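Local coordinates for protein putative short-chain oxidoreductase (Thermus thermophilus, PDB 2YUT) that binds NADP(+) in a Rossmann-fold domain and probably acts as an oxidoreductase of the short-chain dehydrogenase/reductase family, at residues Ala143-Ala148 / Val157-Val162; Ala15-Arg18 / Asp24-Leu27. All coordinates share one frame; numbering follows the deposited sequence.

Interaction 1: residues Ala143-Ala148 / Val157-Val162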
loop_
_atom_site.group_PDB
_atom_site.type_symbol
_atom_site.label_atom_id
_atom_site.label_comp_id
_atom_site.label_asym_id
_atom_site.label_seq_id
_atom_site.Cartn_x
_atom_site.Cartn_y
_atom_site.Cartn_z
ATOM N N ALA A 143 1.280 -6.090 3.578
ATOM C CA ALA A 143 2.429 -5.622 4.341
ATOM C C ALA A 143 1.965 -5.186 5.723
ATOM O O ALA A 143 2.615 -5.470 6.725
ATOM C CB ALA A 143 3.119 -4.450 3.613
ATOM N N TYR A 144 0.831 -4.496 5.768
ATOM C CA TYR A 144 0.281 -4.019 7.031
ATOM C C TYR A 144 0.015 -5.184 7.988
ATOM O O TYR A 144 0.385 -5.141 9.166
ATOM C CB TYR A 144 -1.027 -3.276 6.774
ATOM C CG TYR A 144 -1.535 -2.497 7.964
ATOM C CD1 TYR A 144 -0.905 -1.318 8.367
ATOM C CD2 TYR A 144 -2.657 -2.922 8.673
ATOM C CE1 TYR A 144 -1.381 -0.579 9.442
ATOM C CE2 TYR A 144 -3.144 -2.188 9.753
ATOM C CZ TYR A 144 -2.500 -1.018 10.129
ATOM O OH TYR A 144 -2.975 -0.288 11.189
ATOM N N LEU A 145 -0.620 -6.227 7.466
ATOM C CA LEU A 145 -0.969 -7.399 8.259
ATOM C C LEU A 145 0.238 -8.194 8.739
ATOM O O LEU A 145 0.260 -8.665 9.873
ATOM C CB LEU A 145 -1.905 -8.311 7.457
ATOM C CG LEU A 145 -3.265 -7.686 7.122
ATOM C CD1 LEU A 145 -4.058 -8.617 6.215
ATOM C CD2 LEU A 145 -4.034 -7.411 8.407
ATOM N N GLU A 146 1.240 -8.347 7.880
ATOM C CA GLU A 146 2.427 -9.094 8.263
ATOM C C GLU A 146 3.100 -8.405 9.440
ATOM O O GLU A 146 3.575 -9.060 10.364
ATOM C CB GLU A 146 3.398 -9.201 7.086
ATOM C CG GLU A 146 4.693 -9.931 7.417
ATOM C CD GLU A 146 4.458 -11.248 8.138
ATOM O OE1 GLU A 146 3.600 -12.034 7.681
ATOM O OE2 GLU A 146 5.133 -11.499 9.159
ATOM N N ALA A 147 3.115 -7.076 9.407
ATOM C CA ALA A 147 3.729 -6.287 10.467
ATOM C C ALA A 147 2.926 -6.381 11.758
ATOM O O ALA A 147 3.491 -6.468 12.847
ATOM C CB ALA A 147 3.837 -4.824 10.033
ATOM N N ALA A 148 1.605 -6.360 11.623
ATOM C CA ALA A 148 0.697 -6.424 12.761
ATOM C C ALA A 148 0.576 -7.829 13.342
ATOM O O ALA A 148 0.066 -8.005 14.446
ATOM C CB ALA A 148 -0.685 -5.923 12.344
ATOM N N VAL A 157 -4.673 -13.415 19.226
ATOM C CA VAL A 157 -5.428 -13.314 17.981
ATOM C C VAL A 157 -4.588 -13.697 16.768
ATOM O O VAL A 157 -3.459 -13.226 16.604
ATOM C CB VAL A 157 -5.959 -11.884 17.782
ATOM C CG1 VAL A 157 -6.759 -11.797 16.494
ATOM C CG2 VAL A 157 -6.812 -11.485 18.969
ATOM N N HIS A 158 -5.147 -14.544 15.912
ATOM C CA HIS A 158 -4.442 -14.988 14.720
ATOM C C HIS A 158 -4.932 -14.295 13.464
ATOM O O HIS A 158 -6.107 -14.402 13.107
ATOM C CB HIS A 158 -4.600 -16.494 14.532
ATOM C CG HIS A 158 -4.225 -17.294 15.737
ATOM N ND1 HIS A 158 -5.060 -17.434 16.823
ATOM C CD2 HIS A 158 -3.100 -17.986 16.034
ATOM C CE1 HIS A 158 -4.466 -18.181 17.737
ATOM N NE2 HIS A 158 -3.275 -18.528 17.283
ATOM N N LEU A 159 -4.025 -13.590 12.795
ATOM C CA LEU A 159 -4.361 -12.907 11.554
ATOM C C LEU A 159 -4.105 -13.890 10.425
ATOM O O LEU A 159 -3.060 -14.533 10.381
ATOM C CB LEU A 159 -3.484 -11.667 11.356
ATOM C CG LEU A 159 -3.633 -10.522 12.359
ATOM C CD1 LEU A 159 -2.657 -9.399 11.995
ATOM C CD2 LEU A 159 -5.062 -10.006 12.351
ATOM N N VAL A 160 -5.069 -14.013 9.521
ATOM C CA VAL A 160 -4.947 -14.921 8.389
ATOM C C VAL A 160 -5.059 -14.129 7.089
ATOM O O VAL A 160 -6.030 -13.402 6.876
ATOM C CB VAL A 160 -6.064 -15.991 8.419
ATOM C CG1 VAL A 160 -5.908 -16.948 7.251
ATOM C CG2 VAL A 160 -6.025 -16.744 9.742
ATOM N N LEU A 161 -4.054 -14.261 6.229
ATOM C CA LEU A 161 -4.061 -13.570 4.948
ATOM C C LEU A 161 -4.467 -14.560 3.861
ATOM O O LEU A 161 -3.817 -15.585 3.664
ATOM C CB LEU A 161 -2.674 -12.988 4.647
ATOM C CG LEU A 161 -2.497 -12.085 3.417
ATOM C CD1 LEU A 161 -2.480 -12.908 2.149
ATOM C CD2 LEU A 161 -3.615 -11.060 3.374
ATOM N N VAL A 162 -5.549 -14.251 3.158
ATOM C CA VAL A 162 -6.032 -15.130 2.102
ATOM C C VAL A 162 -5.755 -14.596 0.698
ATOM O O VAL A 162 -6.003 -13.425 0.404
ATOM C CB VAL A 162 -7.562 -15.362 2.219
ATOM C CG1 VAL A 162 -8.038 -16.249 1.074
ATOM C CG2 VAL A 162 -7.904 -15.979 3.574
#
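L159 CD1 lies over one face of the flat A148 carbonyl group, 3.8 Å from A148 C, and the same methyl rests beside the carbonyl oxygen of L145, at 3.7 Å from L145 O. Flanking that spot is the methyl of A148, whose CB is 4.0 Å from L159 CD1. One leucine branch is thus pressed against a full turn of helix, touching backbone more closely than side chain. The pose follows from the L159 torsions: with CG beside the backbone N (chi1 -65°) and an extended second torsion, CD1 is carried straight out from the strand. L145 replies from the helix. Its CD2 is 4.3 Å from L159 CD1, while its other branch, CD1, reaches along the strand to L161 CD2 at 3.8 Å. L145 and L161 cross at about a right angle. CG of L161 stands anti to its own N (chi1 -173°), unlike that of L159. The side-chain contacts are apolar; nearby, R149 adds a polar link from the helix to the strand, with a hydrogen bond from NH1 to L159 O and a salt bridge from NE to E146. F118 and A116 of strand 114-119 pack beside L145 and L159, and V82 of the second subunit covers A148. Helix segment 143-148 runs nearly antiparallel to strand 158-162, at 154°, as the helix of a beta-alpha-beta crossover from strand 114-119 does in the Rossmann fold; the parent helix 132-153 also carries K138, an NADP(+)-binding residue.

Interaction 2: residues Ala15-Arg18 / Asp24-Leu27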
loop_
_atom_site.group_PDB
_atom_site.type_symbol
_atom_site.label_atom_id
_atom_site.label_comp_id
_atom_site.label_asym_id
_atom_site.label_seq_id
_atom_site.Cartn_x
_atom_site.Cartn_y
_atom_site.Cartn_z
ATOM N N ALA A 15 -21.526 -15.329 0.656
ATOM C CA ALA A 15 -21.244 -16.762 0.718
ATOM C C ALA A 15 -20.816 -17.135 2.130
ATOM O O ALA A 15 -21.231 -18.162 2.657
ATOM C CB ALA A 15 -20.155 -17.135 -0.269
ATOM N N PHE A 16 -19.975 -16.297 2.733
ATOM C CA PHE A 16 -19.524 -16.539 4.097
ATOM C C PHE A 16 -20.703 -16.458 5.061
ATOM O O PHE A 16 -20.804 -17.260 5.986
ATOM C CB PHE A 16 -18.468 -15.510 4.512
ATOM C CG PHE A 16 -17.075 -15.865 4.079
ATOM C CD1 PHE A 16 -16.377 -16.885 4.715
ATOM C CD2 PHE A 16 -16.462 -15.183 3.032
ATOM C CE1 PHE A 16 -15.080 -17.223 4.317
ATOM C CE2 PHE A 16 -15.166 -15.513 2.625
ATOM C CZ PHE A 16 -14.475 -16.534 3.270
ATOM N N ALA A 17 -21.591 -15.489 4.840
ATOM C CA ALA A 17 -22.754 -15.311 5.707
ATOM C C ALA A 17 -23.657 -16.543 5.709
ATOM O O ALA A 17 -24.079 -17.004 6.771
ATOM C CB ALA A 17 -23.549 -14.081 5.280
ATOM N N ARG A 18 -23.950 -17.075 4.525
ATOM C CA ARG A 18 -24.806 -18.252 4.423
ATOM C C ARG A 18 -24.104 -19.493 4.959
ATOM O O ARG A 18 -24.746 -20.366 5.526
ATOM C CB ARG A 18 -25.239 -18.475 2.971
ATOM C CG ARG A 18 -26.135 -17.358 2.452
ATOM C CD ARG A 18 -26.662 -17.625 1.056
ATOM N NE ARG A 18 -27.655 -16.621 0.688
ATOM C CZ ARG A 18 -27.381 -15.480 0.063
ATOM N NH1 ARG A 18 -26.133 -15.187 -0.284
ATOM N NH2 ARG A 18 -28.356 -14.619 -0.195
ATOM N N ASP A 24 -23.481 -16.865 15.964
ATOM C CA ASP A 24 -23.965 -15.576 16.463
ATOM C C ASP A 24 -23.335 -14.641 15.439
ATOM O O ASP A 24 -22.210 -14.157 15.612
ATOM C CB ASP A 24 -23.410 -15.295 17.858
ATOM C CG ASP A 24 -23.714 -13.881 18.342
ATOM O OD1 ASP A 24 -23.153 -13.475 19.381
ATOM O OD2 ASP A 24 -24.511 -13.168 17.691
ATOM N N LEU A 25 -24.076 -14.405 14.366
ATOM C CA LEU A 25 -23.592 -13.627 13.235
ATOM C C LEU A 25 -23.963 -12.145 13.148
ATOM O O LEU A 25 -25.118 -11.763 13.344
ATOM C CB LEU A 25 -24.048 -14.348 11.961
ATOM C CG LEU A 25 -23.389 -14.125 10.604
ATOM C CD1 LEU A 25 -21.902 -14.434 10.686
ATOM C CD2 LEU A 25 -24.069 -15.040 9.585
ATOM N N LEU A 26 -22.962 -11.318 12.852
ATOM C CA LEU A 26 -23.175 -9.883 12.668
ATOM C C LEU A 26 -22.706 -9.580 11.251
ATOM O O LEU A 26 -21.604 -9.976 10.856
ATOM C CB LEU A 26 -22.370 -9.054 13.676
ATOM C CG LEU A 26 -22.780 -9.223 15.140
ATOM C CD1 LEU A 26 -22.054 -10.418 15.735
ATOM C CD2 LEU A 26 -22.444 -7.964 15.917
ATOM N N LEU A 27 -23.546 -8.893 10.483
ATOM C CA LEU A 27 -23.223 -8.565 9.099
ATOM C C LEU A 27 -23.158 -7.056 8.885
ATOM O O LEU A 27 -24.015 -6.318 9.374
ATOM C CB LEU A 27 -24.278 -9.171 8.162
ATOM C CG LEU A 27 -24.585 -10.674 8.312
ATOM C CD1 LEU A 27 -25.651 -11.089 7.304
ATOM C CD2 LEU A 27 -23.321 -11.498 8.103
#
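A17 packs against two leucines of strand 24-28 through its methyl and its carbonyl oxygen. The CB of A17 meets both methyls of L27, CD2 more closely than CD1, with L27 CD2 at 3.8 Å and L27 CD1 at 4.2 Å, so that the forked end of the leucine is presented to the alanine methyl. L25 approaches differently. It sets one branch against the helix backbone beside that methyl, where L25 CD2 lies 3.4 Å from A17 O and 4.1 Å from A17 CA; its distance to A17 CB is longer, 4.4 Å. The first torsions differ. In L25, CG stands anti to the backbone N (chi1 -160°), whereas in L27 it sits beside the N (chi1 -52°), and both methyls of L27 face A17 CB. The nearest approach of the two backbones, measured between CA atoms, is 7.6 Å, from A17 CA to L27 CA. All three residues are buried, and the outer side of the helix turn is left to R18, which forms a salt bridge to E41. Strand 2-6 packs against both leucines through I5, helix 32-42 adds L35 and L38 to the flank of L27, and F16 turns instead to helix 185-196. The contact therefore closes the second half of the beta-alpha-beta unit formed by strand 2-6, helix 11-19 and strand 24-28.

How the interactions relate
Interaction 2 comes first along the chain and interaction 1 well after it, on opposite sides of the chain's centre. Their centres are 21 Å apart and their nearest atoms about 7 Å, without touching, yet both pack a helix on the same parallel sheet. Strand 158-162 is an outermost strand within the chain; strand 24-28 lies one in from the other edge. The helices cover opposite faces: helix 11-19 shares its side with helix 185-196, which also touches V160 and V162, whereas helix 132-153 lies across the sheet from it. The two contacts thus each join a helix to a different half of the Rossmann sheet, in the domain that binds NADP(+).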